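Local atomic coordinates of phospholyase (Arthrobacter aurescens, PDB entry 5G4I), a protein that uses pyridoxal 5'-phosphate as cofactor to act as a phospholyase, although it is a homologue of the class III transaminases. Residues R113-N118 against N306-T311. Numbering follows the deposited sequence.
Sequences RLFLTN and NMFFNT. With PLP (pyridoxal-5'-phosphate), chain H.
F115 and F308, together with T117 and N310, make a strand-to-loop contact of an aromatic pair and an asparagine amide in the large domain of a fold-type I PLP enzyme of the class III aminotransferase family, a worked example of how a loop that reaches into a neighbour's active site is held in part by its own subunit. Strand 113-117, outermost in its seven-stranded mixed sheet within the chain, runs beside the loop that follows helix 296-305. The aromatic pair is an offset edge-to-face stack, with the edge of F115 toward the face of F308, the planes at 86° and the ring centroids 5.9 Å apart. L126 and I130 of helix 120-135 also pack on F115. Further along, N310, its CG anti to the backbone N (chi1 176°), brings ND2 to 3.8 Å from CA of T117. That nitrogen donates to OE1 of E122, which also accepts a hydrogen bond from the backbone N of N118, the residue after the strand; OD1 weakly accepts from A313 N. An alanine at N310 would probably leave E122 without its loop donor, A313 N without that acceptor and a gap beside T117. N150 ND2 of the second subunit holds F309 O. T311 serves the PLP that G120 and S121 of that subunit also bind: its N donates to O1P at 3.0 Å (157°), and its OG1 donates to the same oxygen at 2.7 Å.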
ATOM      1  N   ARG A 113      13.222   8.917 -13.458  1.00 10.43           N
ATOM      2  CA  ARG A 113      12.655   9.363 -12.189  1.00 10.43           C
ATOM      3  C   ARG A 113      11.788   8.246 -11.507  1.00 10.16           C
ATOM      4  O   ARG A 113      11.364   7.320 -12.225  1.00 11.26           O
ATOM      5  CB  ARG A 113      11.760  10.615 -12.393  1.00 11.86           C
ATOM      6  CG  ARG A 113      12.535  11.918 -12.862  1.00 13.58           C
ATOM      7  CD  ARG A 113      13.578  12.435 -11.894  1.00 14.69           C
ATOM      8  NE  ARG A 113      14.136  13.717 -12.446  1.00 18.96           N
ATOM      9  CZ  ARG A 113      15.171  13.784 -13.275  1.00 19.76           C
ATOM     10  NH1 ARG A 113      15.774  12.728 -13.723  1.00 20.15           N
ATOM     11  NH2 ARG A 113      15.512  15.018 -13.743  1.00 22.20           N
ATOM     12  N   LEU A 114      11.530   8.409 -10.206  1.00 11.54           N
ATOM     13  CA  LEU A 114      10.895   7.343  -9.445  1.00 12.74           C
ATOM     14  C   LEU A 114       9.885   7.945  -8.454  1.00 11.65           C
ATOM     15  O   LEU A 114      10.167   8.967  -7.774  1.00 12.06           O
ATOM     16  CB  LEU A 114      12.054   6.641  -8.624  1.00 15.26           C
ATOM     17  CG  LEU A 114      11.846   5.707  -7.473  1.00 14.43           C
ATOM     18  CD1 LEU A 114      11.255   4.433  -8.074  1.00 19.27           C
ATOM     19  CD2 LEU A 114      13.066   5.224  -6.743  1.00 17.85           C
ATOM     20  N   PHE A 115       8.724   7.250  -8.289  1.00 10.45           N
ATOM     21  CA  PHE A 115       7.816   7.368  -7.134  1.00 10.14           C
ATOM     22  C   PHE A 115       7.883   6.003  -6.387  1.00 10.49           C
ATOM     23  O   PHE A 115       7.554   4.947  -6.990  1.00 12.78           O
ATOM     24  CB  PHE A 115       6.366   7.572  -7.557  1.00  9.94           C
ATOM     25  CG  PHE A 115       6.047   8.850  -8.324  1.00 11.39           C
ATOM     26  CD1 PHE A 115       6.120   8.894  -9.686  1.00 12.97           C
ATOM     27  CD2 PHE A 115       5.619   9.962  -7.630  1.00 10.86           C
ATOM     28  CE1 PHE A 115       5.768  10.104 -10.375  1.00 12.92           C
ATOM     29  CE2 PHE A 115       5.284  11.148  -8.278  1.00 12.32           C
ATOM     30  CZ  PHE A 115       5.375  11.204  -9.665  1.00 12.43           C
ATOM     31  N   LEU A 116       8.204   6.006  -5.119  1.00 10.26           N
ATOM     32  CA  LEU A 116       8.160   4.755  -4.356  1.00  9.47           C
ATOM     33  C   LEU A 116       6.734   4.579  -3.721  1.00  9.83           C
ATOM     34  O   LEU A 116       6.027   5.563  -3.426  1.00  9.44           O
ATOM     35  CB  LEU A 116       9.247   4.791  -3.262  1.00 10.99           C
ATOM     36  CG  LEU A 116      10.646   4.519  -3.799  1.00 11.35           C
ATOM     37  CD1 LEU A 116      11.758   5.007  -2.860  1.00 12.67           C
ATOM     38  CD2 LEU A 116      10.886   3.036  -4.085  1.00 11.34           C
ATOM     39  N   THR A 117       6.371   3.290  -3.487  1.00  8.85           N
ATOM     40  CA  THR A 117       5.105   2.924  -2.865  1.00  8.89           C
ATOM     41  C   THR A 117       5.388   1.740  -1.919  1.00  9.09           C
ATOM     42  O   THR A 117       6.554   1.339  -1.737  1.00  9.74           O
ATOM     43  CB  THR A 117       3.999   2.536  -3.896  1.00  9.35           C
ATOM     44  OG1 THR A 117       4.338   1.245  -4.455  1.00  9.86           O
ATOM     45  CG2 THR A 117       3.773   3.618  -4.960  1.00 10.67           C
ATOM     46  N   ASN A 118       4.310   1.146  -1.340  1.00  8.95           N
ATOM     47  CA  ASN A 118       4.478   0.009  -0.400  1.00  9.88           C
ATOM     48  C   ASN A 118       3.954  -1.346  -0.993  1.00 11.34           C
ATOM     49  O   ASN A 118       3.886  -2.353  -0.295  1.00 11.30           O
ATOM     50  CB  ASN A 118       3.836   0.312   0.943  1.00 11.81           C
ATOM     51  CG  ASN A 118       4.205   1.669   1.484  1.00 11.10           C
ATOM     52  OD1 ASN A 118       3.333   2.630   1.450  1.00 13.11           O
ATOM     53  ND2 ASN A 118       5.402   1.867   1.856  1.00  9.18           N
ATOM     54  N   ASN A 306      -0.250  18.267  -7.904  1.00 11.91           N
ATOM     55  CA  ASN A 306      -0.784  17.562  -6.740  1.00 11.76           C
ATOM     56  C   ASN A 306       0.215  17.566  -5.620  1.00 12.40           C
ATOM     57  O   ASN A 306       1.417  17.353  -5.852  1.00 13.74           O
ATOM     58  CB  ASN A 306      -1.052  16.073  -7.037  1.00 12.13           C
ATOM     59  CG  ASN A 306      -1.978  15.843  -8.264  1.00 11.96           C
ATOM     60  OD1 ASN A 306      -3.204  15.629  -8.167  1.00 10.73           O
ATOM     61  ND2 ASN A 306      -1.340  15.785  -9.436  1.00 12.56           N
ATOM     62  N   MET A 307      -0.263  17.762  -4.381  1.00 12.87           N
ATOM     63  CA  MET A 307       0.574  17.616  -3.196  1.00 14.88           C
ATOM     64  C   MET A 307       0.625  16.118  -2.793  1.00 13.21           C
ATOM     65  O   MET A 307       0.018  15.638  -1.835  1.00 14.92           O
ATOM     66  CB  MET A 307       0.094  18.534  -2.036  1.00 18.38           C
ATOM     67  CG  MET A 307       0.955  18.465  -0.797  1.00 24.39           C
ATOM     68  SD  MET A 307       2.712  17.964  -0.792  1.00 31.12           S
ATOM     69  CE  MET A 307       2.322  16.787   0.535  1.00 37.35           C
ATOM     70  N   PHE A 308       1.319  15.355  -3.636  1.00 13.39           N
ATOM     71  CA  PHE A 308       1.361  13.886  -3.512  1.00 12.60           C
ATOM     72  C   PHE A 308       2.363  13.448  -2.438  1.00 13.26           C
ATOM     73  O   PHE A 308       3.545  13.834  -2.484  1.00 13.67           O
ATOM     74  CB  PHE A 308       1.703  13.207  -4.884  1.00 12.93           C
ATOM     75  CG  PHE A 308       1.751  11.682  -4.784  1.00 13.11           C
ATOM     76  CD1 PHE A 308       0.578  10.970  -4.718  1.00 13.80           C
ATOM     77  CD2 PHE A 308       2.977  11.028  -4.642  1.00 16.35           C
ATOM     78  CE1 PHE A 308       0.623   9.559  -4.513  1.00 15.21           C
ATOM     79  CE2 PHE A 308       3.012   9.650  -4.388  1.00 14.14           C
ATOM     80  CZ  PHE A 308       1.853   8.962  -4.326  1.00 15.13           C
ATOM     81  N   PHE A 309       1.917  12.525  -1.557  1.00 12.51           N
ATOM     82  CA  PHE A 309       2.779  12.056  -0.434  1.00 13.02           C
ATOM     83  C   PHE A 309       2.251  10.674  -0.009  1.00 11.99           C
ATOM     84  O   PHE A 309       1.033  10.553   0.249  1.00 13.45           O
ATOM     85  CB  PHE A 309       2.813  13.089   0.736  1.00 13.27           C
ATOM     86  CG  PHE A 309       3.723  12.724   1.898  1.00 13.82           C
ATOM     87  CD1 PHE A 309       5.091  12.600   1.737  1.00 15.19           C
ATOM     88  CD2 PHE A 309       3.153  12.302   3.066  1.00 15.93           C
ATOM     89  CE1 PHE A 309       5.927  12.135   2.789  1.00 15.23           C
ATOM     90  CE2 PHE A 309       3.975  11.941   4.207  1.00 16.17           C
ATOM     91  CZ  PHE A 309       5.334  11.832   4.050  1.00 16.61           C
ATOM     92  N   ASN A 310       3.164   9.710   0.213  1.00 12.13           N
ATOM     93  CA  ASN A 310       2.941   8.358   0.713  1.00 11.71           C
ATOM     94  C   ASN A 310       3.841   8.238   1.947  1.00 12.73           C
ATOM     95  O   ASN A 310       5.055   8.267   1.823  1.00 12.55           O
ATOM     96  CB  ASN A 310       3.230   7.394  -0.428  1.00 12.38           C
ATOM     97  CG  ASN A 310       3.145   5.957  -0.065  1.00 11.94           C
ATOM     98  OD1 ASN A 310       3.518   5.554   1.063  1.00 11.93           O
ATOM     99  ND2 ASN A 310       2.669   5.130  -1.003  1.00 11.99           N
ATOM    100  N   THR A 311       3.248   8.090   3.139  1.00 12.93           N
ATOM    101  CA  THR A 311       4.006   8.257   4.385  1.00 13.44           C
ATOM    102  C   THR A 311       5.107   7.223   4.552  1.00 13.91           C
ATOM    103  O   THR A 311       6.225   7.546   5.022  1.00 12.98           O
ATOM    104  CB  THR A 311       3.064   8.187   5.620  1.00 15.33           C
ATOM    105  OG1 THR A 311       2.034   9.198   5.510  1.00 14.36           O
ATOM    106  CG2 THR A 311       3.834   8.424   6.947  1.00 16.87           C
TER
HETATM  107  N1  PLP H1440      -5.664   9.343   7.066  1.00 13.26           N
HETATM  108  C2  PLP H1440      -5.155  10.165   7.918  1.00 17.60           C
HETATM  109  C2A PLP H1440      -6.076  10.884   8.911  1.00 18.95           C
HETATM  110  C3  PLP H1440      -3.688  10.443   7.885  1.00 17.83           C
HETATM  111  O3  PLP H1440      -3.105  11.256   8.839  1.00 21.99           O
HETATM  112  C4  PLP H1440      -2.808   9.760   6.922  1.00 17.59           C
HETATM  113  C4A PLP H1440      -1.317   9.862   6.964  1.00 21.51           C
HETATM  114  C5  PLP H1440      -3.521   8.904   5.995  1.00 17.23           C
HETATM  115  C6  PLP H1440      -4.938   8.725   6.120  1.00 16.89           C
HETATM  116  C5A PLP H1440      -2.704   8.239   4.844  1.00 17.47           C
HETATM  117  O4P PLP H1440      -1.782   7.290   5.318  1.00 18.49           O
HETATM  118  P   PLP H1440      -0.647   6.879   4.197  1.00 14.06           P
HETATM  119  O1P PLP H1440       0.276   8.039   3.811  1.00 15.26           O
HETATM  120  O2P PLP H1440      -0.039   5.695   5.004  1.00 16.63           O
HETATM  121  O3P PLP H1440      -1.259   6.180   3.060  1.00 15.68           O